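Putative 4-amino-4-deoxychorismate lyase (Thermus thermophilus, PDB 2ZGI) probably acts as a pyridoxal-phosphate-dependent lyase of the class-IV aminotransferase family, perhaps cleaving 4-amino-4-deoxychorismate. Local coordinates at residues His20-Thr26 against Lys126-Tyr130; Pro77-Leu81 against Glu93-Tyr97; Leu113-Val118 against Leu149-Ala153; Thr184-Val188 against Ala216-Leu222. All blocks are in the same frame, centred on the assembly; numbering follows the deposited sequence.

In the fold
Contacts 1 and 4 hold the pyridoxal phosphate at two places: contact 1 supplies the lysine bonded to its C4A carbon, contact 4 donors to its phosphate. Their centres lie about 20 Å apart and their nearest atoms about 6 Å. Contact 2 is nested in the chain loop closed by contact 1, and both reach one antiparallel sheet, in which strands 24-31 and 78-86 are neighbours. Contact 2 also touches contact 4, where Y97 OH is hydrogen-bonded to G219 O at 2.7 Å. Contact 3 lies about 30 Å from contact 2, centre to centre; its L150 side chain comes within about 6 Å of the cofactor. Contacts 1, 2 and 3 also meet the second subunit.

Contact 1. Residues His20-Thr26 against Lys126-Tyr130; sequences HGASVFT and KTGNY. With PLP (pyridoxal-5'-phosphate), chain P.
S23 O takes the backbone N-H of G128 at 2.8 Å, the donor standing well above the carbonyl plane, while T127 CA brings a C-H to the same oxygen at 3.2 Å. Two residues on, F25 N donates to K126 O at 3.0 Å, and V24 is bridged to T127. Glycine suits position 128 because a CB there would run into S23 OG. T127 OG1 accepts from N129 N, an ST turn that helps bend the chain. F25 CG lies between its own N and carbonyl carbon (chi1 74°), which brings the ring beside the lysine: K126 CG sits over one face, 4.1 Å from the centroid, as a CH-pi contact, and T127 O lies at the ring edge. The two side chains cross at about a right angle. K126 NZ is covalently bonded to C4A of the cofactor, as expected of the Schiff-base lysine of this family. An alanine in place of F25 would strip this flank from K126 and would probably leave its methylenes freer to turn. Strand 78-86 pairs with V24 and T26 through backbone bonds, helix 38-51 packs on V24 and K126, and L131 of the second subunit meets T127.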
loop_
_atom_site.group_PDB
_atom_site.type_symbol
_atom_site.label_atom_id
_atom_site.label_comp_id
_atom_site.label_asym_id
_atom_site.label_seq_id
_atom_site.Cartn_x
_atom_site.Cartn_y
_atom_site.Cartn_z
ATOM N N HIS D 20 -11.302 -10.017 22.033
ATOM C CA HIS D 20 -11.194 -8.833 21.190
ATOM C C HIS D 20 -9.963 -8.005 21.471
ATOM O O HIS D 20 -9.783 -6.921 20.887
ATOM C CB HIS D 20 -12.425 -7.962 21.373
ATOM C CG HIS D 20 -13.690 -8.579 20.863
ATOM N ND1 HIS D 20 -14.932 -8.131 21.248
ATOM C CD2 HIS D 20 -13.912 -9.614 20.021
ATOM C CE1 HIS D 20 -15.869 -8.831 20.633
ATOM N NE2 HIS D 20 -15.277 -9.737 19.882
ATOM N N GLY D 21 -9.105 -8.521 22.344
ATOM C CA GLY D 21 -7.950 -7.756 22.827
ATOM C C GLY D 21 -8.395 -6.415 23.398
ATOM O O GLY D 21 -7.686 -5.415 23.275
ATOM N N ALA D 22 -9.571 -6.377 24.031
ATOM C CA ALA D 22 -10.131 -5.078 24.444
ATOM C C ALA D 22 -9.571 -4.635 25.796
ATOM O O ALA D 22 -10.208 -4.806 26.853
ATOM C CB ALA D 22 -11.662 -5.135 24.452
ATOM N N SER D 23 -8.336 -4.128 25.781
ATOM C CA SER D 23 -7.625 -3.752 27.003
ATOM C C SER D 23 -6.589 -2.709 26.682
ATOM O O SER D 23 -6.173 -2.554 25.505
ATOM C CB SER D 23 -6.949 -4.977 27.658
ATOM O OG SER D 23 -5.978 -5.581 26.788
ATOM N N VAL D 24 -6.200 -1.955 27.710
ATOM C CA VAL D 24 -5.015 -1.115 27.654
ATOM C C VAL D 24 -4.122 -1.551 28.785
ATOM O O VAL D 24 -4.587 -2.185 29.753
ATOM C CB VAL D 24 -5.358 0.424 27.704
ATOM C CG1 VAL D 24 -6.189 0.793 26.529
ATOM C CG2 VAL D 24 -6.140 0.770 28.986
ATOM N N PHE D 25 -2.831 -1.254 28.677
ATOM C CA PHE D 25 -1.901 -1.749 29.663
ATOM C C PHE D 25 -0.687 -0.853 29.718
ATOM O O PHE D 25 -0.514 0.039 28.858
ATOM C CB PHE D 25 -1.527 -3.233 29.368
ATOM C CG PHE D 25 -0.590 -3.416 28.174
ATOM C CD1 PHE D 25 0.783 -3.566 28.376
ATOM C CD2 PHE D 25 -1.076 -3.434 26.868
ATOM C CE1 PHE D 25 1.659 -3.734 27.294
ATOM C CE2 PHE D 25 -0.212 -3.585 25.771
ATOM C CZ PHE D 25 1.148 -3.746 25.972
ATOM N N THR D 26 0.142 -1.064 30.735
ATOM C CA THR D 26 1.445 -0.451 30.776
ATOM C C THR D 26 2.408 -1.382 31.503
ATOM O O THR D 26 1.992 -2.192 32.341
ATOM C CB THR D 26 1.396 0.959 31.416
ATOM O OG1 THR D 26 2.613 1.648 31.110
ATOM C CG2 THR D 26 1.220 0.875 32.971
ATOM N N LYS D 126 -1.523 2.037 24.061
ATOM C CA LYS D 126 -0.901 0.771 24.427
ATOM C C LYS D 126 -2.034 -0.220 24.721
ATOM O O LYS D 126 -2.548 -0.279 25.857
ATOM C CB LYS D 126 -0.005 0.995 25.638
ATOM C CG LYS D 126 1.230 0.106 25.667
ATOM C CD LYS D 126 2.242 0.623 26.648
ATOM C CE LYS D 126 3.142 -0.492 27.113
ATOM N NZ LYS D 126 4.049 -0.861 25.985
ATOM N N THR D 127 -2.462 -0.944 23.671
ATOM C CA THR D 127 -3.659 -1.778 23.731
ATOM C C THR D 127 -3.366 -3.265 23.574
ATOM O O THR D 127 -2.294 -3.656 23.114
ATOM C CB THR D 127 -4.723 -1.381 22.644
ATOM O OG1 THR D 127 -4.373 -1.936 21.360
ATOM C CG2 THR D 127 -4.817 0.127 22.504
ATOM N N GLY D 128 -4.355 -4.073 23.952
ATOM C CA GLY D 128 -4.378 -5.500 23.716
ATOM C C GLY D 128 -4.455 -5.917 22.258
ATOM O O GLY D 128 -4.411 -7.108 21.962
ATOM N N ASN D 129 -4.574 -4.951 21.344
ATOM C CA ASN D 129 -4.512 -5.285 19.923
ATOM C C ASN D 129 -3.067 -5.224 19.474
ATOM O O ASN D 129 -2.612 -4.244 18.848
ATOM C CB ASN D 129 -5.430 -4.368 19.119
ATOM C CG ASN D 129 -6.864 -4.811 19.185
ATOM O OD1 ASN D 129 -7.340 -5.349 20.206
ATOM N ND2 ASN D 129 -7.563 -4.618 18.118
ATOM N N TYR D 130 -2.318 -6.250 19.863
ATOM C CA TYR D 130 -0.863 -6.156 19.862
ATOM C C TYR D 130 -0.253 -7.120 18.818
ATOM O O TYR D 130 0.942 -7.295 18.758
ATOM C CB TYR D 130 -0.356 -6.487 21.283
ATOM C CG TYR D 130 1.089 -6.210 21.535
ATOM C CD1 TYR D 130 1.564 -4.905 21.626
ATOM C CD2 TYR D 130 1.989 -7.266 21.693
ATOM C CE1 TYR D 130 2.917 -4.643 21.859
ATOM C CE2 TYR D 130 3.344 -7.017 21.920
ATOM C CZ TYR D 130 3.796 -5.707 22.000
ATOM O OH TYR D 130 5.140 -5.469 22.202
HETATM N N1 PLP P . 6.496 0.882 21.469
HETATM C C2 PLP P . 5.466 0.044 21.705
HETATM C C2A PLP P . 4.690 -0.508 20.545
HETATM C C3 PLP P . 5.142 -0.320 23.017
HETATM O O3 PLP P . 4.094 -1.170 23.207
HETATM C C4 PLP P . 5.876 0.230 24.075
HETATM C C4A PLP P . 5.570 -0.066 25.528
HETATM C C5 PLP P . 6.913 1.118 23.799
HETATM C C6 PLP P . 7.191 1.422 22.467
HETATM C C5A PLP P . 7.778 1.725 24.883
HETATM O O4P PLP P . 7.097 2.609 25.775
HETATM P P PLP P . 7.623 2.961 27.246
HETATM O O1P PLP P . 8.934 3.692 27.093
HETATM O O2P PLP P . 7.836 1.682 28.025
HETATM O O3P PLP P . 6.463 3.774 27.718
#

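Contact 2. Residues Pro77-Leu81 against Glu93-Tyr97; sequences PCLRL and EARPY
R80 lies alongside R95 across the hairpin, both side chains pointing the same way, and can be followed outward atom by atom. Its CB stands at the edge of the Y97 ring, 4.4 Å from CD1. CG is anti to the backbone N (chi1 -172°) and the chain bends at chi2, which carries CD over the R95 guanidinium, 3.3 Å from NH2 of R95. NE follows at 3.4 Å from the same nitrogen. At the tip, R80 NH1 comes over the R95 plane, 3.5 Å from R95 NH1. The two guanidinium groups are stacked, planes 14° apart and centres 4.0 Å apart. Arginine suits the place because its flat, delocalised group can lie on another, but the like charges probably cost energy; E93 OE2, 5.1 Å from R80 NH1, may offset part of it. Beneath the pair, R80 N donates to R95 O, and R95 N returns a bond to R80 O in the carbonyl plane. L81 and A94 turn to the other face, where small A94 admits L81 CD2 tightly against its CB, beside helix 59-72. Y97 N bonds C78 O, and C78 SG forms a disulfide with C243. These are the paired strands of the beta hairpin 78-86/89-96, which ends the four-stranded antiparallel sheet within the chain and, through E93, runs on into the second subunit.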
loop_
_atom_site.group_PDB
_atom_site.type_symbol
_atom_site.label_atom_id
_atom_site.label_comp_id
_atom_site.label_asym_id
_atom_site.label_seq_id
_atom_site.Cartn_x
_atom_site.Cartn_y
_atom_site.Cartn_z
ATOM N N PRO D 77 16.214 -7.807 43.010
ATOM C CA PRO D 77 16.962 -6.605 42.623
ATOM C C PRO D 77 16.127 -5.700 41.727
ATOM O O PRO D 77 16.093 -4.486 41.925
ATOM C CB PRO D 77 18.175 -7.147 41.850
ATOM C CG PRO D 77 18.196 -8.615 42.053
ATOM C CD PRO D 77 16.962 -9.057 42.760
ATOM N N CYS D 78 15.446 -6.298 40.753
ATOM C CA CYS D 78 14.510 -5.569 39.915
ATOM C C CYS D 78 13.320 -6.435 39.579
ATOM O O CYS D 78 13.392 -7.665 39.675
ATOM C CB CYS D 78 15.193 -5.131 38.623
ATOM S SG CYS D 78 16.594 -4.027 38.890
ATOM N N LEU D 79 12.234 -5.770 39.194
ATOM C CA LEU D 79 10.964 -6.394 38.875
ATOM C C LEU D 79 10.462 -5.806 37.579
ATOM O O LEU D 79 10.748 -4.653 37.269
ATOM C CB LEU D 79 9.937 -6.096 39.973
ATOM C CG LEU D 79 10.208 -6.771 41.313
ATOM C CD1 LEU D 79 9.271 -6.208 42.377
ATOM C CD2 LEU D 79 10.004 -8.275 41.183
ATOM N N ARG D 80 9.736 -6.614 36.820
ATOM C CA ARG D 80 8.923 -6.129 35.717
ATOM C C ARG D 80 7.475 -6.191 36.174
ATOM O O ARG D 80 6.986 -7.240 36.643
ATOM C CB ARG D 80 9.128 -6.981 34.461
ATOM C CG ARG D 80 8.457 -6.406 33.201
ATOM C CD ARG D 80 8.021 -7.561 32.296
ATOM N NE ARG D 80 7.201 -7.179 31.150
ATOM C CZ ARG D 80 5.900 -7.457 31.020
ATOM N NH1 ARG D 80 5.240 -8.095 31.983
ATOM N NH2 ARG D 80 5.243 -7.080 29.925
ATOM N N LEU D 81 6.784 -5.068 36.039
ATOM C CA LEU D 81 5.418 -4.973 36.483
ATOM C C LEU D 81 4.549 -4.724 35.293
ATOM O O LEU D 81 4.975 -4.113 34.307
ATOM C CB LEU D 81 5.257 -3.787 37.469
ATOM C CG LEU D 81 6.214 -3.693 38.654
ATOM C CD1 LEU D 81 6.131 -2.304 39.324
ATOM C CD2 LEU D 81 5.784 -4.755 39.636
ATOM N N GLU D 93 0.433 -7.344 37.974
ATOM C CA GLU D 93 1.353 -8.474 38.111
ATOM C C GLU D 93 2.807 -8.047 38.177
ATOM O O GLU D 93 3.167 -6.958 37.712
ATOM C CB GLU D 93 1.162 -9.437 36.948
ATOM C CG GLU D 93 1.130 -8.757 35.614
ATOM C CD GLU D 93 0.681 -9.704 34.540
ATOM O OE1 GLU D 93 -0.451 -9.491 34.028
ATOM O OE2 GLU D 93 1.448 -10.671 34.260
ATOM N N ALA D 94 3.633 -8.917 38.759
ATOM C CA ALA D 94 5.038 -8.638 38.959
ATOM C C ALA D 94 5.806 -9.907 38.818
ATOM O O ALA D 94 5.373 -10.983 39.263
ATOM C CB ALA D 94 5.288 -8.037 40.345
ATOM N N ARG D 95 6.965 -9.788 38.198
ATOM C CA ARG D 95 7.843 -10.918 38.088
ATOM C C ARG D 95 9.279 -10.394 38.111
ATOM O O ARG D 95 9.529 -9.223 37.768
ATOM C CB ARG D 95 7.551 -11.712 36.807
ATOM C CG ARG D 95 8.094 -11.070 35.554
ATOM C CD ARG D 95 7.415 -11.596 34.343
ATOM N NE ARG D 95 8.020 -11.060 33.133
ATOM C CZ ARG D 95 7.405 -11.019 31.958
ATOM N NH1 ARG D 95 6.153 -11.458 31.847
ATOM N NH2 ARG D 95 8.033 -10.514 30.904
ATOM N N PRO D 96 10.220 -11.276 38.490
ATOM C CA PRO D 96 11.639 -10.936 38.498
ATOM C C PRO D 96 12.053 -10.401 37.128
ATOM O O PRO D 96 11.612 -10.931 36.100
ATOM C CB PRO D 96 12.307 -12.295 38.712
ATOM C CG PRO D 96 11.342 -13.296 38.056
ATOM C CD PRO D 96 10.014 -12.742 38.578
ATOM N N TYR D 97 12.870 -9.350 37.123
ATOM C CA TYR D 97 13.397 -8.766 35.889
ATOM C C TYR D 97 14.799 -9.310 35.674
ATOM O O TYR D 97 15.577 -9.428 36.626
ATOM C CB TYR D 97 13.415 -7.226 36.020
ATOM C CG TYR D 97 14.082 -6.463 34.873
ATOM C CD1 TYR D 97 13.340 -5.985 33.804
ATOM C CD2 TYR D 97 15.456 -6.201 34.886
ATOM C CE1 TYR D 97 13.943 -5.283 32.752
ATOM C CE2 TYR D 97 16.071 -5.504 33.847
ATOM C CZ TYR D 97 15.311 -5.037 32.794
ATOM O OH TYR D 97 15.928 -4.348 31.770
HETATM O O HOH W 1 16.439 -8.608 39.217
#

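Contact 3. Residues Leu113-Val118 against Leu149-Ala153; sequences LTGYRV and LLLDA
L149 O accepts two bonds from T114, from N at 2.9 Å and from OG1 at 2.8 Å, the two donors arriving from opposite faces of its carbonyl plane. T114 OG1, set between its own N and carbonyl carbon (chi1 81°), in turn accepts from Y116 N, an ST turn. A valine here would remove that hydroxyl, and would probably leave L149 O with one donor fewer and the turn at G115 less firmly fixed. Two more backbone bonds follow, L151 N to Y116 O at 2.9 Å and V118 N to L151 O at 3.0 Å, the latter almost straight in line with the carbonyl. A water joins R117 NH1 to D152 O; R117 NH2 itself forms a salt bridge with D121 of the second subunit.

Among the apolar contacts, L113 CD1 meets L151 CD2 at 3.7 Å, the side chains crossing at about a right angle. L150 CD2 touches Y116 CB, and V118 CG1 lies against L150 CB; Y116 and V118 also pack on helix 131-142. Pairing is parallel, with the register shifting by two residues at a beta bulge, and the neighbouring strands 111-117 and 147-151, linked through helix 131-142, form a beta-alpha-beta crossover.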
loop_
_atom_site.group_PDB
_atom_site.type_symbol
_atom_site.label_atom_id
_atom_site.label_comp_id
_atom_site.label_asym_id
_atom_site.label_seq_id
_atom_site.Cartn_x
_atom_site.Cartn_y
_atom_site.Cartn_z
ATOM N N LEU D 113 13.859 -3.498 9.866
ATOM C CA LEU D 113 12.668 -2.790 9.405
ATOM C C LEU D 113 11.696 -3.797 8.799
ATOM O O LEU D 113 12.068 -4.559 7.893
ATOM C CB LEU D 113 13.048 -1.715 8.373
ATOM C CG LEU D 113 11.903 -1.034 7.628
ATOM C CD1 LEU D 113 11.029 -0.282 8.610
ATOM C CD2 LEU D 113 12.453 -0.097 6.531
ATOM N N THR D 114 10.459 -3.839 9.293
ATOM C CA THR D 114 9.499 -4.795 8.743
ATOM C C THR D 114 8.486 -4.073 7.862
ATOM O O THR D 114 8.480 -2.855 7.807
ATOM C CB THR D 114 8.778 -5.599 9.857
ATOM O OG1 THR D 114 7.700 -4.811 10.418
ATOM C CG2 THR D 114 9.762 -6.025 10.967
ATOM N N GLY D 115 7.632 -4.828 7.195
ATOM C CA GLY D 115 6.497 -4.261 6.450
ATOM C C GLY D 115 5.204 -4.174 7.262
ATOM O O GLY D 115 4.171 -3.719 6.747
ATOM N N TYR D 116 5.235 -4.609 8.529
ATOM C CA TYR D 116 4.052 -4.504 9.382
ATOM C C TYR D 116 3.722 -3.063 9.720
ATOM O O TYR D 116 4.614 -2.250 9.972
ATOM C CB TYR D 116 4.205 -5.334 10.667
ATOM C CG TYR D 116 4.237 -6.806 10.352
ATOM C CD1 TYR D 116 3.078 -7.466 9.944
ATOM C CD2 TYR D 116 5.439 -7.521 10.395
ATOM C CE1 TYR D 116 3.095 -8.830 9.626
ATOM C CE2 TYR D 116 5.472 -8.894 10.084
ATOM C CZ TYR D 116 4.297 -9.527 9.683
ATOM O OH TYR D 116 4.313 -10.865 9.361
ATOM N N ARG D 117 2.429 -2.769 9.740
ATOM C CA ARG D 117 1.928 -1.432 10.080
ATOM C C ARG D 117 1.285 -1.418 11.478
ATOM O O ARG D 117 0.716 -2.435 11.915
ATOM C CB ARG D 117 0.857 -0.984 9.061
ATOM C CG ARG D 117 1.408 -0.299 7.792
ATOM C CD ARG D 117 2.259 -1.205 6.939
ATOM N NE ARG D 117 1.516 -2.361 6.443
ATOM C CZ ARG D 117 0.787 -2.384 5.327
ATOM N NH1 ARG D 117 0.649 -1.297 4.593
ATOM N NH2 ARG D 117 0.134 -3.489 4.977
ATOM N N VAL D 118 1.397 -0.273 12.158
ATOM C CA VAL D 118 0.516 0.065 13.293
ATOM C C VAL D 118 -0.937 0.279 12.804
ATOM O O VAL D 118 -1.200 0.456 11.579
ATOM C CB VAL D 118 1.041 1.288 14.078
ATOM C CG1 VAL D 118 2.457 1.016 14.563
ATOM C CG2 VAL D 118 1.024 2.572 13.199
ATOM N N LEU D 149 10.909 -2.989 13.499
ATOM C CA LEU D 149 10.254 -1.688 13.295
ATOM C C LEU D 149 9.016 -1.770 12.417
ATOM O O LEU D 149 8.960 -2.575 11.463
ATOM C CB LEU D 149 11.261 -0.651 12.738
ATOM C CG LEU D 149 12.568 -0.540 13.547
ATOM C CD1 LEU D 149 13.583 0.418 12.908
ATOM C CD2 LEU D 149 12.346 -0.147 14.991
ATOM N N LEU D 150 8.027 -0.930 12.751
ATOM C CA LEU D 150 6.721 -0.879 12.087
ATOM C C LEU D 150 6.481 0.477 11.385
ATOM O O LEU D 150 7.080 1.482 11.751
ATOM C CB LEU D 150 5.563 -1.153 13.078
ATOM C CG LEU D 150 5.545 -2.561 13.725
ATOM C CD1 LEU D 150 6.346 -2.520 15.024
ATOM C CD2 LEU D 150 4.130 -3.076 13.928
ATOM N N LEU D 151 5.616 0.454 10.374
ATOM C CA LEU D 151 5.307 1.608 9.523
ATOM C C LEU D 151 3.928 2.167 9.822
ATOM O O LEU D 151 3.090 1.466 10.426
ATOM C CB LEU D 151 5.278 1.141 8.061
ATOM C CG LEU D 151 6.534 0.387 7.606
ATOM C CD1 LEU D 151 6.336 -0.114 6.194
ATOM C CD2 LEU D 151 7.747 1.288 7.747
ATOM N N ASP D 152 3.694 3.411 9.400
ATOM C CA ASP D 152 2.334 3.937 9.324
ATOM C C ASP D 152 1.788 3.688 7.901
ATOM O O ASP D 152 2.442 3.018 7.072
ATOM C CB ASP D 152 2.226 5.411 9.772
ATOM C CG ASP D 152 2.897 6.396 8.820
ATOM O OD1 ASP D 152 3.334 6.000 7.714
ATOM O OD2 ASP D 152 2.978 7.579 9.209
ATOM N N ALA D 153 0.581 4.179 7.647
ATOM C CA ALA D 153 -0.082 3.969 6.362
ATOM C C ALA D 153 0.732 4.530 5.207
ATOM O O ALA D 153 0.666 4.008 4.090
ATOM C CB ALA D 153 -1.482 4.616 6.371
HETATM O O HOH W 2 2.208 1.548 4.928
#

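Contact 4. Residues Thr184-Val188 against Ala216-Leu222; sequences TREKV and AGSGVGL. With PLP (pyridoxal-5'-phosphate), chain P.
T184, in the first turn of helix 183-194, lies against the end of strand 212-217, its CA 5.2 Å from that of G217. Beyond G217 the chain doubles back: G217 O accepts the N-H groups of both V220 and G221, and G217 N donates to G221 O. V220 and G221 thus both face G217, a classic beta bulge. G221 takes backbone angles (phi 77°, psi -124°) at which a CB would collide with the carbonyl oxygen of V220, so a residue without a side chain fits.

The helix start and the strand end together make the phosphate cup of the cofactor. T184 OG1 is anti to its carbonyl carbon, beside the backbone N (chi1 -51°), so that hydroxyl and amide reach the same phosphate oxygen: T184 OG1 donates to O1P at 2.9 Å and T184 N at 3.0 Å. From the strand side, S218 OG donates to O2P at 2.7 Å and S218 N at 2.9 Å. A water bonded to R185 N also donates to O1P, while I183 N and R44 bind the cofactor too. Amides at the start of a helix suit an anion, and the helix dipole probably strengthens the hold. Threonine and serine each add a short hydroxyl donor next to an amide.

The other branch of T184 is apolar: CG2, anti to the backbone N, packs on A216 CB at 3.8 Å, where a methyl lets the helix come close. One turn on, V188 CG1 meets L222 CD2 at 3.9 Å, and L235 of helix 233-239 touches both of these side chains.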
loop_
_atom_site.group_PDB
_atom_site.type_symbol
_atom_site.label_atom_id
_atom_site.label_comp_id
_atom_site.label_asym_id
_atom_site.label_seq_id
_atom_site.Cartn_x
_atom_site.Cartn_y
_atom_site.Cartn_z
ATOM N N THR D 184 9.629 6.345 28.329
ATOM C CA THR D 184 11.089 6.350 28.356
ATOM C C THR D 184 11.631 7.373 27.372
ATOM O O THR D 184 12.489 8.169 27.728
ATOM C CB THR D 184 11.709 4.954 28.101
ATOM O OG1 THR D 184 11.099 4.004 28.986
ATOM C CG2 THR D 184 13.185 4.977 28.373
ATOM N N ARG D 185 11.089 7.383 26.159
ATOM C CA ARG D 185 11.543 8.326 25.140
ATOM C C ARG D 185 11.472 9.787 25.621
ATOM O O ARG D 185 12.452 10.545 25.522
ATOM C CB ARG D 185 10.729 8.157 23.865
ATOM C CG ARG D 185 11.326 8.956 22.733
ATOM C CD ARG D 185 10.997 8.356 21.382
ATOM N NE ARG D 185 9.558 8.302 21.134
ATOM C CZ ARG D 185 9.037 7.885 19.992
ATOM N NH1 ARG D 185 9.844 7.503 18.995
ATOM N NH2 ARG D 185 7.711 7.872 19.840
ATOM N N GLU D 186 10.320 10.163 26.161
ATOM C CA GLU D 186 10.151 11.500 26.749
ATOM C C GLU D 186 11.186 11.826 27.836
ATOM O O GLU D 186 11.707 12.937 27.908
ATOM C CB GLU D 186 8.717 11.676 27.241
ATOM C CG GLU D 186 7.693 11.676 26.085
ATOM C CD GLU D 186 7.959 12.766 25.047
ATOM O OE1 GLU D 186 8.411 13.893 25.422
ATOM O OE2 GLU D 186 7.727 12.483 23.849
ATOM N N LYS D 187 11.491 10.844 28.671
ATOM C CA LYS D 187 12.520 10.998 29.677
ATOM C C LYS D 187 13.882 11.149 29.011
ATOM O O LYS D 187 14.679 11.980 29.435
ATOM C CB LYS D 187 12.528 9.815 30.656
ATOM C CG LYS D 187 11.223 9.599 31.439
ATOM C CD LYS D 187 10.623 10.882 32.006
ATOM C CE LYS D 187 9.626 10.544 33.105
ATOM N NZ LYS D 187 9.499 11.612 34.101
ATOM N N VAL D 188 14.144 10.362 27.968
ATOM C CA VAL D 188 15.423 10.463 27.264
ATOM C C VAL D 188 15.580 11.861 26.632
ATOM O O VAL D 188 16.644 12.485 26.756
ATOM C CB VAL D 188 15.659 9.321 26.256
ATOM C CG1 VAL D 188 16.879 9.612 25.401
ATOM C CG2 VAL D 188 15.862 7.986 26.990
ATOM N N ALA D 216 14.274 3.152 23.048
ATOM C CA ALA D 216 13.930 3.465 24.423
ATOM C C ALA D 216 12.704 2.652 24.824
ATOM O O ALA D 216 11.783 2.521 24.044
ATOM C CB ALA D 216 13.634 4.940 24.551
ATOM N N GLY D 217 12.690 2.122 26.048
ATOM C CA GLY D 217 11.501 1.462 26.587
ATOM C C GLY D 217 11.657 1.135 28.075
ATOM O O GLY D 217 12.769 1.110 28.609
ATOM N N SER D 218 10.534 0.881 28.737
ATOM C CA SER D 218 10.535 0.617 30.186
ATOM C C SER D 218 11.294 -0.641 30.571
ATOM O O SER D 218 11.832 -0.715 31.679
ATOM C CB SER D 218 9.108 0.504 30.697
ATOM O OG SER D 218 8.525 1.790 30.652
ATOM N N GLY D 219 11.357 -1.593 29.644
ATOM C CA GLY D 219 12.062 -2.848 29.835
ATOM C C GLY D 219 13.529 -2.901 29.433
ATOM O O GLY D 219 14.208 -3.905 29.735
ATOM N N VAL D 220 14.033 -1.875 28.745
ATOM C CA VAL D 220 15.429 -1.883 28.317
ATOM C C VAL D 220 16.235 -0.653 28.722
ATOM O O VAL D 220 17.463 -0.671 28.644
ATOM C CB VAL D 220 15.570 -2.061 26.738
ATOM C CG1 VAL D 220 15.232 -3.466 26.328
ATOM C CG2 VAL D 220 14.719 -1.089 25.997
ATOM N N GLY D 221 15.563 0.433 29.108
ATOM C CA GLY D 221 16.245 1.714 29.228
ATOM C C GLY D 221 16.475 2.366 27.870
ATOM O O GLY D 221 15.529 2.579 27.106
ATOM N N LEU D 222 17.729 2.687 27.570
ATOM C CA LEU D 222 18.090 3.277 26.273
ATOM C C LEU D 222 19.190 2.443 25.654
ATOM O O LEU D 222 20.312 2.331 26.201
ATOM C CB LEU D 222 18.544 4.732 26.433
ATOM C CG LEU D 222 18.988 5.480 25.169
ATOM C CD1 LEU D 222 17.870 5.606 24.115
ATOM C CD2 LEU D 222 19.560 6.846 25.541
HETATM N N1 PLP P . 6.496 0.882 21.469
HETATM C C2 PLP P . 5.466 0.044 21.705
HETATM C C2A PLP P . 4.690 -0.508 20.545
HETATM C C3 PLP P . 5.142 -0.320 23.017
HETATM O O3 PLP P . 4.094 -1.170 23.207
HETATM C C4 PLP P . 5.876 0.230 24.075
HETATM C C4A PLP P . 5.570 -0.066 25.528
HETATM C C5 PLP P . 6.913 1.118 23.799
HETATM C C6 PLP P . 7.191 1.422 22.467
HETATM C C5A PLP P . 7.778 1.725 24.883
HETATM O O4P PLP P . 7.097 2.609 25.775
HETATM P P PLP P . 7.623 2.961 27.246
HETATM O O1P PLP P . 8.934 3.692 27.093
HETATM O O2P PLP P . 7.836 1.682 28.025
HETATM O O3P PLP P . 6.463 3.774 27.718
HETATM O O HOH W 3 9.679 5.024 25.123
#